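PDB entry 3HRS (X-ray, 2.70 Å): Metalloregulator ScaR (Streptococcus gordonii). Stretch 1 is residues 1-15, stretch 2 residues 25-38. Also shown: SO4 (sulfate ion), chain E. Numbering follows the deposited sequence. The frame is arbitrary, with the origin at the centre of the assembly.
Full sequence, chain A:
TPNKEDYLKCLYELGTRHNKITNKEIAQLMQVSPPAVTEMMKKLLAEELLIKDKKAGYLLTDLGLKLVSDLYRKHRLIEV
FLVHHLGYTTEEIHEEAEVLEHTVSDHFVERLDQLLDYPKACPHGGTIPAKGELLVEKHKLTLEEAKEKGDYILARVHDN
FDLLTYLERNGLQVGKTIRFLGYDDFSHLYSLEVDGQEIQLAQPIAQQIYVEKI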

# COMPACT_ATOMS: atom_id res chain seq x y z
N THR A 1 14.61 -12.54 -4.83
CA THR A 1 13.54 -11.61 -5.18
C THR A 1 12.31 -12.29 -5.82
O THR A 1 11.20 -12.14 -5.31
N PRO A 2 12.51 -13.05 -6.92
CA PRO A 2 11.40 -13.75 -7.59
C PRO A 2 10.77 -14.84 -6.71
O PRO A 2 11.38 -15.87 -6.43
N ASN A 3 9.53 -14.59 -6.29
CA ASN A 3 8.75 -15.55 -5.54
C ASN A 3 7.96 -16.44 -6.50
O ASN A 3 7.94 -16.20 -7.71
N LYS A 4 7.30 -17.46 -5.96
CA LYS A 4 6.60 -18.41 -6.80
C LYS A 4 5.49 -17.73 -7.61
O LYS A 4 5.09 -18.22 -8.66
N GLU A 5 5.01 -16.60 -7.12
CA GLU A 5 3.95 -15.91 -7.83
C GLU A 5 4.49 -15.34 -9.14
O GLU A 5 3.79 -15.30 -10.15
N ASP A 6 5.76 -14.92 -9.13
CA ASP A 6 6.38 -14.33 -10.32
C ASP A 6 6.67 -15.40 -11.34
O ASP A 6 6.74 -15.15 -12.53
N TYR A 7 6.86 -16.62 -10.87
CA TYR A 7 7.08 -17.72 -11.77
C TYR A 7 5.77 -18.12 -12.45
O TYR A 7 5.72 -18.29 -13.66
N LEU A 8 4.71 -18.26 -11.66
CA LEU A 8 3.42 -18.70 -12.17
C LEU A 8 2.92 -17.71 -13.20
O LEU A 8 2.33 -18.12 -14.19
N LYS A 9 3.13 -16.42 -12.95
CA LYS A 9 2.72 -15.42 -13.93
C LYS A 9 3.45 -15.76 -15.23
O LYS A 9 2.81 -16.01 -16.26
N CYS A 10 4.78 -15.78 -15.16
CA CYS A 10 5.61 -16.13 -16.30
C CYS A 10 5.09 -17.38 -17.04
O CYS A 10 4.59 -17.30 -18.16
N LEU A 11 5.19 -18.53 -16.40
CA LEU A 11 4.69 -19.77 -16.96
C LEU A 11 3.31 -19.61 -17.56
O LEU A 11 2.98 -20.26 -18.55
N TYR A 12 2.50 -18.78 -16.93
CA TYR A 12 1.12 -18.65 -17.35
C TYR A 12 1.09 -18.02 -18.72
O TYR A 12 0.50 -18.57 -19.64
N GLU A 13 1.74 -16.86 -18.85
CA GLU A 13 1.83 -16.19 -20.14
C GLU A 13 2.71 -16.96 -21.11
O GLU A 13 2.53 -16.87 -22.33
N LEU A 14 3.64 -17.74 -20.57
CA LEU A 14 4.55 -18.52 -21.41
C LEU A 14 3.81 -19.64 -22.13
O LEU A 14 4.39 -20.35 -22.94
N GLY A 15 2.53 -19.78 -21.83
CA GLY A 15 1.72 -20.83 -22.41
C GLY A 15 0.50 -20.30 -23.14
O GLY A 15 -0.32 -21.09 -23.60
N GLU A 25 13.95 -21.54 -21.26
CA GLU A 25 13.06 -20.41 -21.47
C GLU A 25 12.64 -19.78 -20.16
O GLU A 25 12.63 -18.55 -20.03
N ILE A 26 12.30 -20.62 -19.19
CA ILE A 26 11.98 -20.13 -17.86
C ILE A 26 13.19 -19.41 -17.27
O ILE A 26 13.06 -18.36 -16.66
N ALA A 27 14.37 -19.97 -17.47
CA ALA A 27 15.58 -19.34 -16.96
C ALA A 27 15.79 -18.01 -17.68
O ALA A 27 16.24 -17.04 -17.08
N GLN A 28 15.45 -17.99 -18.96
CA GLN A 28 15.59 -16.80 -19.78
C GLN A 28 14.66 -15.68 -19.33
O GLN A 28 15.09 -14.56 -19.06
N LEU A 29 13.37 -15.99 -19.27
CA LEU A 29 12.36 -14.99 -18.95
C LEU A 29 12.55 -14.44 -17.54
O LEU A 29 12.32 -13.26 -17.29
N MET A 30 12.98 -15.31 -16.63
CA MET A 30 13.08 -14.95 -15.22
C MET A 30 14.44 -14.37 -14.86
O MET A 30 14.62 -13.77 -13.80
N GLN A 31 15.41 -14.55 -15.76
CA GLN A 31 16.80 -14.17 -15.52
C GLN A 31 17.30 -14.81 -14.23
O GLN A 31 17.69 -14.11 -13.29
N VAL A 32 17.29 -16.14 -14.18
CA VAL A 32 17.78 -16.87 -13.01
C VAL A 32 18.69 -18.05 -13.33
O VAL A 32 18.84 -18.46 -14.49
N SER A 33 19.30 -18.58 -12.28
CA SER A 33 20.19 -19.73 -12.33
C SER A 33 19.38 -21.01 -12.55
O SER A 33 18.44 -21.27 -11.81
N PRO A 34 19.74 -21.80 -13.57
CA PRO A 34 18.98 -23.02 -13.89
C PRO A 34 18.71 -23.94 -12.69
O PRO A 34 17.62 -24.50 -12.63
N PRO A 35 19.68 -24.09 -11.76
CA PRO A 35 19.38 -24.81 -10.51
C PRO A 35 18.34 -24.10 -9.65
O PRO A 35 17.71 -24.75 -8.81
N ALA A 36 18.16 -22.79 -9.84
CA ALA A 36 17.09 -22.05 -9.16
C ALA A 36 15.73 -22.41 -9.77
O ALA A 36 14.75 -22.62 -9.04
N VAL A 37 15.67 -22.45 -11.09
CA VAL A 37 14.50 -22.95 -11.81
C VAL A 37 14.13 -24.34 -11.30
O VAL A 37 13.03 -24.56 -10.80
N THR A 38 15.06 -25.28 -11.44
CA THR A 38 14.84 -26.67 -11.04
C THR A 38 14.30 -26.72 -9.62
O THR A 38 13.49 -27.58 -9.28

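The packing centres on Tyr 7 and Met 30, each with 89 Å² covered by the opposing stretch, and on Leu 14 with 71 Å²; the whole contact buries 561 Å². No hydrogen bond crosses it, so the evidence for association is apolar. Helices 4-13 and 25-30 run at 116° with axes 10.5 Å apart at closest approach, a gap that side chains must fill.

Tyr 7 (chi1 m, -87°) leaves its backbone sideways, yet its ring reaches across to sit among Ile 26, Met 30, Ala 36 and Val 37. The CA-to-CB bond of Met 30 points toward stretch 1, and the side chain folds through three m torsions, which brings CE to 3.9 Å from the Tyr 7 ring centroid, only 4° off the normal: a CH-pi contact over one face. Ile 26 CG2 lies at the ring edge, 3.9 Å from Tyr 7 CE2, while Tyr 7 OH comes within 3.3 Å of Val 32 CG2. Met 30 SD also meets Cys 10 CB at 3.6 Å.

Farther along, Leu 14 (chi1 t) places CD2 3.5 Å from Leu 29 CD2, the same methyl that Cys 10 SG approaches at 3.5 Å. Leu 11 CD2 touches Ile 26 CD1 at 3.4 Å.

Asn 3 N donates to Asp 6 OD1 (3.3 Å, 145°) and Lys 4 N to sulfate O2 (3.3 Å, 162°); Lys 4 NZ is bonded elsewhere in the structure.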

# COMPACT_ATOMS: atom_id res chain seq x y z
CB THR A 1 14.05 -10.44 -6.05
OG1 THR A 1 14.67 -9.46 -5.21
CG2 THR A 1 12.91 -9.78 -6.83
CB PRO A 2 12.07 -14.40 -8.81
CG PRO A 2 13.34 -13.67 -9.00
CD PRO A 2 13.79 -13.27 -7.63
CB ASN A 3 7.78 -14.83 -4.60
CG ASN A 3 7.08 -13.66 -5.26
OD1 ASN A 3 6.74 -13.71 -6.44
ND2 ASN A 3 6.86 -12.59 -4.49
CB LYS A 4 6.07 -19.63 -6.01
CG LYS A 4 4.91 -19.38 -5.04
CD LYS A 4 4.54 -20.71 -4.38
CE LYS A 4 3.92 -20.53 -2.99
NZ LYS A 4 2.47 -20.17 -3.02
CB GLU A 5 3.30 -14.85 -6.95
CG GLU A 5 2.58 -15.42 -5.73
CD GLU A 5 2.08 -14.35 -4.76
OE1 GLU A 5 1.30 -13.46 -5.17
OE2 GLU A 5 2.48 -14.42 -3.57
CB ASP A 6 7.68 -13.63 -9.98
CG ASP A 6 7.48 -12.47 -9.05
OD1 ASP A 6 8.39 -12.23 -8.23
OD2 ASP A 6 6.42 -11.81 -9.14
CB TYR A 7 7.68 -18.90 -11.02
CG TYR A 7 9.19 -18.87 -10.90
CD1 TYR A 7 9.80 -18.28 -9.81
CD2 TYR A 7 9.99 -19.45 -11.86
CE1 TYR A 7 11.19 -18.27 -9.70
CE2 TYR A 7 11.36 -19.44 -11.76
CZ TYR A 7 11.96 -18.85 -10.68
OH TYR A 7 13.33 -18.84 -10.58
CB LEU A 8 2.36 -18.83 -11.07
CG LEU A 8 2.00 -20.23 -10.58
CD1 LEU A 8 0.61 -20.18 -10.00
CD2 LEU A 8 2.08 -21.28 -11.69
CB LYS A 9 3.07 -14.01 -13.48
CG LYS A 9 2.11 -12.94 -13.98
CD LYS A 9 2.54 -12.34 -15.31
CE LYS A 9 3.47 -11.15 -15.12
NZ LYS A 9 2.79 -9.86 -14.76
CB CYS A 10 7.06 -16.33 -15.84
SG CYS A 10 8.13 -17.16 -17.04
CB LEU A 11 4.62 -20.82 -15.85
CG LEU A 11 6.02 -21.20 -15.42
CD1 LEU A 11 5.98 -21.75 -14.02
CD2 LEU A 11 6.54 -22.21 -16.40
CB TYR A 12 0.34 -17.78 -16.38
CG TYR A 12 -1.03 -17.45 -16.88
CD1 TYR A 12 -1.34 -16.17 -17.37
CD2 TYR A 12 -2.02 -18.43 -16.90
CE1 TYR A 12 -2.61 -15.88 -17.83
CE2 TYR A 12 -3.29 -18.14 -17.37
CZ TYR A 12 -3.58 -16.87 -17.83
OH TYR A 12 -4.86 -16.62 -18.29
CB GLU A 13 2.30 -14.72 -20.00
CG GLU A 13 3.48 -14.48 -19.07
CD GLU A 13 3.55 -13.03 -18.59
OE1 GLU A 13 2.52 -12.31 -18.73
OE2 GLU A 13 4.61 -12.60 -18.09
CB LEU A 14 5.69 -19.10 -20.58
CG LEU A 14 6.92 -19.53 -21.35
CD1 LEU A 14 7.08 -18.64 -22.55
CD2 LEU A 14 8.16 -19.45 -20.47
CB GLU A 25 11.83 -20.82 -22.28
CG GLU A 25 11.85 -20.33 -23.72
CD GLU A 25 10.49 -20.40 -24.38
OE1 GLU A 25 10.17 -19.51 -25.21
OE2 GLU A 25 9.74 -21.35 -24.05
CB ILE A 26 11.54 -21.26 -16.92
CG1 ILE A 26 10.16 -21.78 -17.33
CG2 ILE A 26 11.52 -20.78 -15.47
CD1 ILE A 26 9.78 -23.09 -16.71
CB ALA A 27 16.77 -20.24 -17.16
CB GLN A 28 15.31 -17.12 -21.24
CG GLN A 28 16.53 -17.57 -22.02
CD GLN A 28 16.20 -17.80 -23.49
OE1 GLN A 28 15.03 -17.85 -23.88
NE2 GLN A 28 17.24 -17.94 -24.30
CB LEU A 29 10.95 -15.56 -19.09
CG LEU A 29 10.24 -15.55 -20.45
CD1 LEU A 29 10.98 -16.42 -21.47
CD2 LEU A 29 8.79 -16.01 -20.29
CB MET A 30 12.81 -16.18 -14.35
CG MET A 30 11.46 -16.84 -14.60
SD MET A 30 10.13 -15.73 -14.13
CE MET A 30 10.63 -15.34 -12.46
CB GLN A 31 16.95 -12.65 -15.45
CG GLN A 31 18.30 -12.14 -15.93
CD GLN A 31 18.35 -11.93 -17.44
OE1 GLN A 31 17.33 -12.04 -18.13
NE2 GLN A 31 19.53 -11.61 -17.95
CB VAL A 32 16.63 -17.35 -12.08
CG1 VAL A 32 16.07 -16.19 -11.25
CG2 VAL A 32 15.53 -18.02 -12.88
CB SER A 33 20.97 -19.81 -11.01
OG SER A 33 21.28 -21.14 -10.64
CB PRO A 34 19.84 -23.70 -14.95
CG PRO A 34 20.51 -22.58 -15.64
CD PRO A 34 20.82 -21.58 -14.55
CB PRO A 35 20.73 -24.84 -9.79
CG PRO A 35 21.73 -24.75 -10.86
CD PRO A 35 21.13 -23.86 -11.92
CB ALA A 36 17.33 -20.55 -9.24
CB VAL A 37 14.77 -23.04 -13.33
CG1 VAL A 37 13.68 -23.85 -14.03
CG2 VAL A 37 14.88 -21.65 -13.94
CB THR A 38 16.14 -27.51 -11.15
OG1 THR A 38 16.46 -27.70 -12.53
CG2 THR A 38 15.95 -28.86 -10.51
S SO4 E . 7.15 -17.15 -1.70
O1 SO4 E . 6.85 -15.75 -2.02
O2 SO4 E . 7.96 -17.77 -2.75
O3 SO4 E . 7.89 -17.20 -0.45
O4 SO4 E . 5.89 -17.87 -1.55